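Local coordinates for putative lipoprotein (Pectobacterium atrosepticum SCRI1043, PDB 3BDU) that is of unknown function but is a putative lipoprotein of the DUF903 family, probably attached to the cell membrane, with a small SH3-like beta fold, at residues Val16-Ile30 with Thr33-Val47. Sequence-based numbering, arbitrary orientation.
Sequences VAEGKPKVDDETGMI and TDAYGQQQQINRDNV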
# COMPACT_ATOMS: atom_id res chain seq x y z
N VAL A 16 10.24 -1.43 -24.73
CA VAL A 16 11.01 -2.65 -24.97
C VAL A 16 12.15 -2.72 -23.97
O VAL A 16 12.89 -1.75 -23.78
CB VAL A 16 11.62 -2.67 -26.39
CG1 VAL A 16 12.47 -3.93 -26.55
CG2 VAL A 16 10.53 -2.62 -27.44
N ALA A 17 12.28 -3.86 -23.32
CA ALA A 17 13.35 -4.06 -22.34
C ALA A 17 14.23 -5.22 -22.79
O ALA A 17 13.73 -6.20 -23.35
CB ALA A 17 12.75 -4.37 -20.97
N GLU A 18 15.53 -5.08 -22.57
CA GLU A 18 16.50 -6.12 -22.90
C GLU A 18 16.74 -6.84 -21.57
O GLU A 18 17.46 -6.34 -20.71
CB GLU A 18 17.81 -5.52 -23.39
CG GLU A 18 17.76 -4.89 -24.77
CD GLU A 18 19.15 -4.55 -25.31
OE1 GLU A 18 19.83 -3.67 -24.74
OE2 GLU A 18 19.55 -5.18 -26.32
N GLY A 19 16.14 -8.01 -21.41
CA GLY A 19 16.29 -8.73 -20.16
C GLY A 19 15.05 -8.47 -19.32
O GLY A 19 14.39 -7.44 -19.49
N LYS A 20 14.74 -9.38 -18.40
CA LYS A 20 13.55 -9.24 -17.57
C LYS A 20 13.60 -8.10 -16.57
O LYS A 20 14.51 -8.01 -15.75
CB LYS A 20 13.27 -10.54 -16.80
CG LYS A 20 11.88 -10.54 -16.14
CD LYS A 20 11.52 -11.88 -15.49
CE LYS A 20 12.09 -12.00 -14.09
NZ LYS A 20 11.59 -13.23 -13.41
N PRO A 21 12.61 -7.19 -16.63
CA PRO A 21 12.61 -6.08 -15.68
C PRO A 21 12.39 -6.69 -14.30
O PRO A 21 11.67 -7.69 -14.16
CB PRO A 21 11.42 -5.24 -16.13
CG PRO A 21 11.38 -5.49 -17.63
CD PRO A 21 11.62 -6.98 -17.70
N LYS A 22 13.02 -6.12 -13.28
CA LYS A 22 12.89 -6.64 -11.93
C LYS A 22 12.86 -5.49 -10.93
O LYS A 22 13.37 -4.40 -11.20
CB LYS A 22 14.07 -7.55 -11.59
CG LYS A 22 14.22 -8.75 -12.51
CD LYS A 22 15.49 -9.53 -12.22
CE LYS A 22 16.66 -9.04 -13.06
NZ LYS A 22 16.54 -9.49 -14.48
N VAL A 23 12.26 -5.74 -9.77
CA VAL A 23 12.21 -4.73 -8.73
C VAL A 23 13.61 -4.52 -8.19
O VAL A 23 14.34 -5.48 -7.92
CB VAL A 23 11.28 -5.13 -7.57
CG1 VAL A 23 11.37 -4.10 -6.45
CG2 VAL A 23 9.84 -5.23 -8.07
N ASP A 24 13.99 -3.25 -8.05
CA ASP A 24 15.29 -2.87 -7.51
C ASP A 24 15.00 -2.56 -6.04
O ASP A 24 14.31 -1.59 -5.73
CB ASP A 24 15.79 -1.61 -8.23
CG ASP A 24 17.10 -1.09 -7.66
OD1 ASP A 24 17.48 -1.48 -6.53
OD2 ASP A 24 17.75 -0.27 -8.35
N ASP A 25 15.52 -3.38 -5.14
CA ASP A 25 15.29 -3.18 -3.72
C ASP A 25 15.81 -1.84 -3.19
O ASP A 25 15.31 -1.34 -2.19
CB ASP A 25 15.88 -4.34 -2.92
CG ASP A 25 15.04 -5.60 -3.03
OD1 ASP A 25 14.40 -5.81 -4.08
OD2 ASP A 25 15.02 -6.39 -2.06
N GLU A 26 16.80 -1.26 -3.86
CA GLU A 26 17.35 0.01 -3.42
C GLU A 26 16.40 1.19 -3.69
O GLU A 26 16.52 2.24 -3.06
CB GLU A 26 18.69 0.29 -4.11
CG GLU A 26 19.74 -0.82 -3.93
CD GLU A 26 21.13 -0.40 -4.39
OE1 GLU A 26 21.25 0.31 -5.42
OE2 GLU A 26 22.11 -0.78 -3.72
N THR A 27 15.47 1.02 -4.62
CA THR A 27 14.54 2.10 -4.96
C THR A 27 13.07 1.74 -4.81
O THR A 27 12.23 2.62 -4.64
CB THR A 27 14.72 2.56 -6.41
OG1 THR A 27 14.38 1.47 -7.28
CG2 THR A 27 16.15 2.99 -6.66
N GLY A 28 12.78 0.44 -4.90
CA GLY A 28 11.41 -0.02 -4.80
C GLY A 28 10.67 0.06 -6.13
O GLY A 28 9.48 -0.25 -6.22
N MSE A 29 11.37 0.48 -7.17
CA MSE A 29 10.76 0.60 -8.49
C MSE A 29 11.22 -0.56 -9.39
O MSE A 29 12.07 -1.35 -9.01
CB MSE A 29 11.14 1.95 -9.10
CG MSE A 29 10.70 3.14 -8.22
SE MSE A 29 11.33 4.81 -8.97
CE MSE A 29 13.12 4.76 -8.31
N ILE A 30 10.62 -0.67 -10.58
CA ILE A 30 11.00 -1.73 -11.51
C ILE A 30 12.15 -1.22 -12.36
O ILE A 30 12.04 -0.19 -13.01
CB ILE A 30 9.82 -2.12 -12.40
CG1 ILE A 30 8.73 -2.77 -11.54
CG2 ILE A 30 10.28 -3.07 -13.51
CD1 ILE A 30 7.48 -3.09 -12.31
N THR A 33 16.69 -2.37 -18.66
CA THR A 33 17.58 -1.76 -19.65
C THR A 33 16.76 -1.67 -20.93
O THR A 33 16.16 -2.65 -21.35
CB THR A 33 18.82 -2.63 -19.91
OG1 THR A 33 19.48 -2.91 -18.67
CG2 THR A 33 19.79 -1.92 -20.84
N ASP A 34 16.71 -0.48 -21.54
CA ASP A 34 15.93 -0.32 -22.76
C ASP A 34 16.71 -0.77 -23.99
O ASP A 34 17.87 -1.17 -23.89
CB ASP A 34 15.46 1.13 -22.94
CG ASP A 34 16.61 2.13 -22.98
OD1 ASP A 34 17.68 1.80 -23.54
OD2 ASP A 34 16.42 3.25 -22.46
N ALA A 35 16.05 -0.70 -25.14
CA ALA A 35 16.65 -1.11 -26.41
C ALA A 35 17.91 -0.34 -26.78
O ALA A 35 18.63 -0.73 -27.69
CB ALA A 35 15.62 -0.98 -27.53
N TYR A 36 18.17 0.75 -26.07
CA TYR A 36 19.35 1.56 -26.36
C TYR A 36 20.47 1.38 -25.34
O TYR A 36 21.45 2.13 -25.33
CB TYR A 36 18.95 3.03 -26.43
CG TYR A 36 18.08 3.36 -27.62
CD1 TYR A 36 18.59 3.30 -28.92
CD2 TYR A 36 16.75 3.72 -27.45
CE1 TYR A 36 17.79 3.61 -30.02
CE2 TYR A 36 15.94 4.03 -28.55
CZ TYR A 36 16.47 3.97 -29.83
OH TYR A 36 15.69 4.29 -30.92
N GLY A 37 20.32 0.38 -24.47
CA GLY A 37 21.33 0.11 -23.47
C GLY A 37 21.29 1.03 -22.27
O GLY A 37 22.17 0.98 -21.41
N GLN A 38 20.27 1.88 -22.19
CA GLN A 38 20.17 2.80 -21.06
C GLN A 38 19.40 2.16 -19.91
O GLN A 38 18.36 1.53 -20.12
CB GLN A 38 19.46 4.09 -21.48
CG GLN A 38 19.50 5.17 -20.40
CD GLN A 38 19.02 6.52 -20.90
OE1 GLN A 38 19.18 7.54 -20.21
NE2 GLN A 38 18.44 6.54 -22.09
N GLN A 39 19.92 2.31 -18.70
CA GLN A 39 19.28 1.77 -17.51
C GLN A 39 18.15 2.70 -17.10
O GLN A 39 18.36 3.91 -16.95
CB GLN A 39 20.29 1.63 -16.37
CG GLN A 39 21.36 0.59 -16.63
CD GLN A 39 22.21 0.28 -15.41
OE1 GLN A 39 23.07 1.07 -15.02
NE2 GLN A 39 21.93 -0.85 -14.77
N GLN A 40 16.96 2.13 -16.93
CA GLN A 40 15.77 2.89 -16.58
C GLN A 40 15.07 2.25 -15.38
O GLN A 40 15.26 1.08 -15.09
CB GLN A 40 14.79 2.89 -17.75
CG GLN A 40 15.41 3.25 -19.09
CD GLN A 40 15.32 4.72 -19.40
OE1 GLN A 40 15.89 5.20 -20.37
NE2 GLN A 40 14.57 5.45 -18.57
N GLN A 41 14.24 3.05 -14.70
CA GLN A 41 13.45 2.59 -13.57
C GLN A 41 12.07 3.19 -13.77
O GLN A 41 11.93 4.31 -14.24
CB GLN A 41 14.03 3.07 -12.25
CG GLN A 41 15.48 2.65 -12.00
CD GLN A 41 15.65 1.89 -10.70
OE1 GLN A 41 14.71 1.74 -9.93
NE2 GLN A 41 16.87 1.40 -10.45
N ILE A 42 11.04 2.43 -13.41
CA ILE A 42 9.67 2.91 -13.56
C ILE A 42 8.85 2.49 -12.34
O ILE A 42 8.97 1.36 -11.87
CB ILE A 42 9.03 2.35 -14.86
CG1 ILE A 42 7.60 2.85 -14.99
CG2 ILE A 42 9.07 0.81 -14.84
CD1 ILE A 42 6.95 2.47 -16.31
N ASN A 43 8.04 3.41 -11.83
CA ASN A 43 7.19 3.12 -10.67
C ASN A 43 6.34 1.87 -10.94
O ASN A 43 5.68 1.77 -11.98
CB ASN A 43 6.29 4.32 -10.37
CG ASN A 43 5.59 4.22 -9.03
OD1 ASN A 43 4.90 3.23 -8.75
ND2 ASN A 43 5.75 5.23 -8.19
N ARG A 44 6.35 0.91 -10.02
CA ARG A 44 5.58 -0.33 -10.17
C ARG A 44 4.11 -0.05 -10.43
O ARG A 44 3.43 -0.84 -11.09
CB ARG A 44 5.69 -1.19 -8.90
CG ARG A 44 7.10 -1.63 -8.53
CD ARG A 44 7.10 -2.29 -7.14
NE ARG A 44 6.17 -3.41 -7.06
CZ ARG A 44 5.97 -4.14 -5.98
NH1 ARG A 44 6.64 -3.87 -4.86
NH2 ARG A 44 5.10 -5.15 -6.01
N ASP A 45 3.60 1.06 -9.90
CA ASP A 45 2.19 1.40 -10.09
C ASP A 45 1.88 1.81 -11.53
O ASP A 45 0.72 1.84 -11.93
CB ASP A 45 1.78 2.52 -9.13
CG ASP A 45 1.87 2.09 -7.68
OD1 ASP A 45 1.59 0.91 -7.40
OD2 ASP A 45 2.21 2.94 -6.82
N ASN A 46 2.91 2.10 -12.31
CA ASN A 46 2.71 2.51 -13.70
C ASN A 46 2.94 1.35 -14.67
O ASN A 46 2.98 1.56 -15.88
CB ASN A 46 3.64 3.66 -14.07
CG ASN A 46 3.19 4.38 -15.34
OD1 ASN A 46 3.97 5.09 -15.98
ND2 ASN A 46 1.92 4.22 -15.70
N VAL A 47 3.10 0.14 -14.14
CA VAL A 47 3.30 -1.03 -14.99
C VAL A 47 2.08 -1.92 -14.89
O VAL A 47 1.82 -2.54 -13.85
CB VAL A 47 4.57 -1.82 -14.59
CG1 VAL A 47 4.73 -3.04 -15.50
CG2 VAL A 47 5.81 -0.93 -14.70
O HOH W 1 13.36 0.44 -25.31
O HOH W 2 15.96 -5.30 -18.56
O HOH W 3 7.47 1.42 -7.43
O HOH W 4 8.19 -1.50 -4.28
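T33 meets E18 where strand 14-18, at the edge of one three-stranded antiparallel sheet of this small SH3-like beta fold, runs beside the 30-33/39-42 hairpin of the other. E18 N gives T33 O a nearly straight bond of 2.8 Å, and water 2 links T33 N to the carbonyls of E18 and G19. The type I turn D34-G37 follows; D34 OD1 accepts Y36 N, which makes an Asx turn, and Q38 N from the opposite face of the carboxylate plane, while water 1 bridges A35 N to V16 O. Farther on, Q41 bends at chi2 (-124°), which turns its amide into the D24-G28 loop. There T27 OG1 donates to Q41 OE1 at 2.7 Å, and Q41 NE2 reaches the anti side of D24 OD2 at 2.8 Å, with the carboxylate and amide planes 44° apart. With OE1 accepting and NE2 donating, the two bonds fix which way round the amide lies; D24 OD2 also forms a salt bridge with K20 NZ of a second subunit. I42 and I30 form an antiparallel hydrogen-bonded pair, I30 N to I42 O at 2.9 Å and I42 N to I30 O, and Q40-I42 also pair antiparallel with a strand of that subunit, so the sheet continues across the interface. N43 OD1 takes D45 N in another Asx turn, leading into the 3-10 turn 44-46. R44 lays CG against I30 CG1 (3.6 Å), with its CD 4.1 Å from V23 CG2, while water 3 joins R44 N, and water 4 R44 NH1, to G28 O. At the start of strand 47-52, V47 CG2 meets I30 CD1 tip to tip at 3.6 Å.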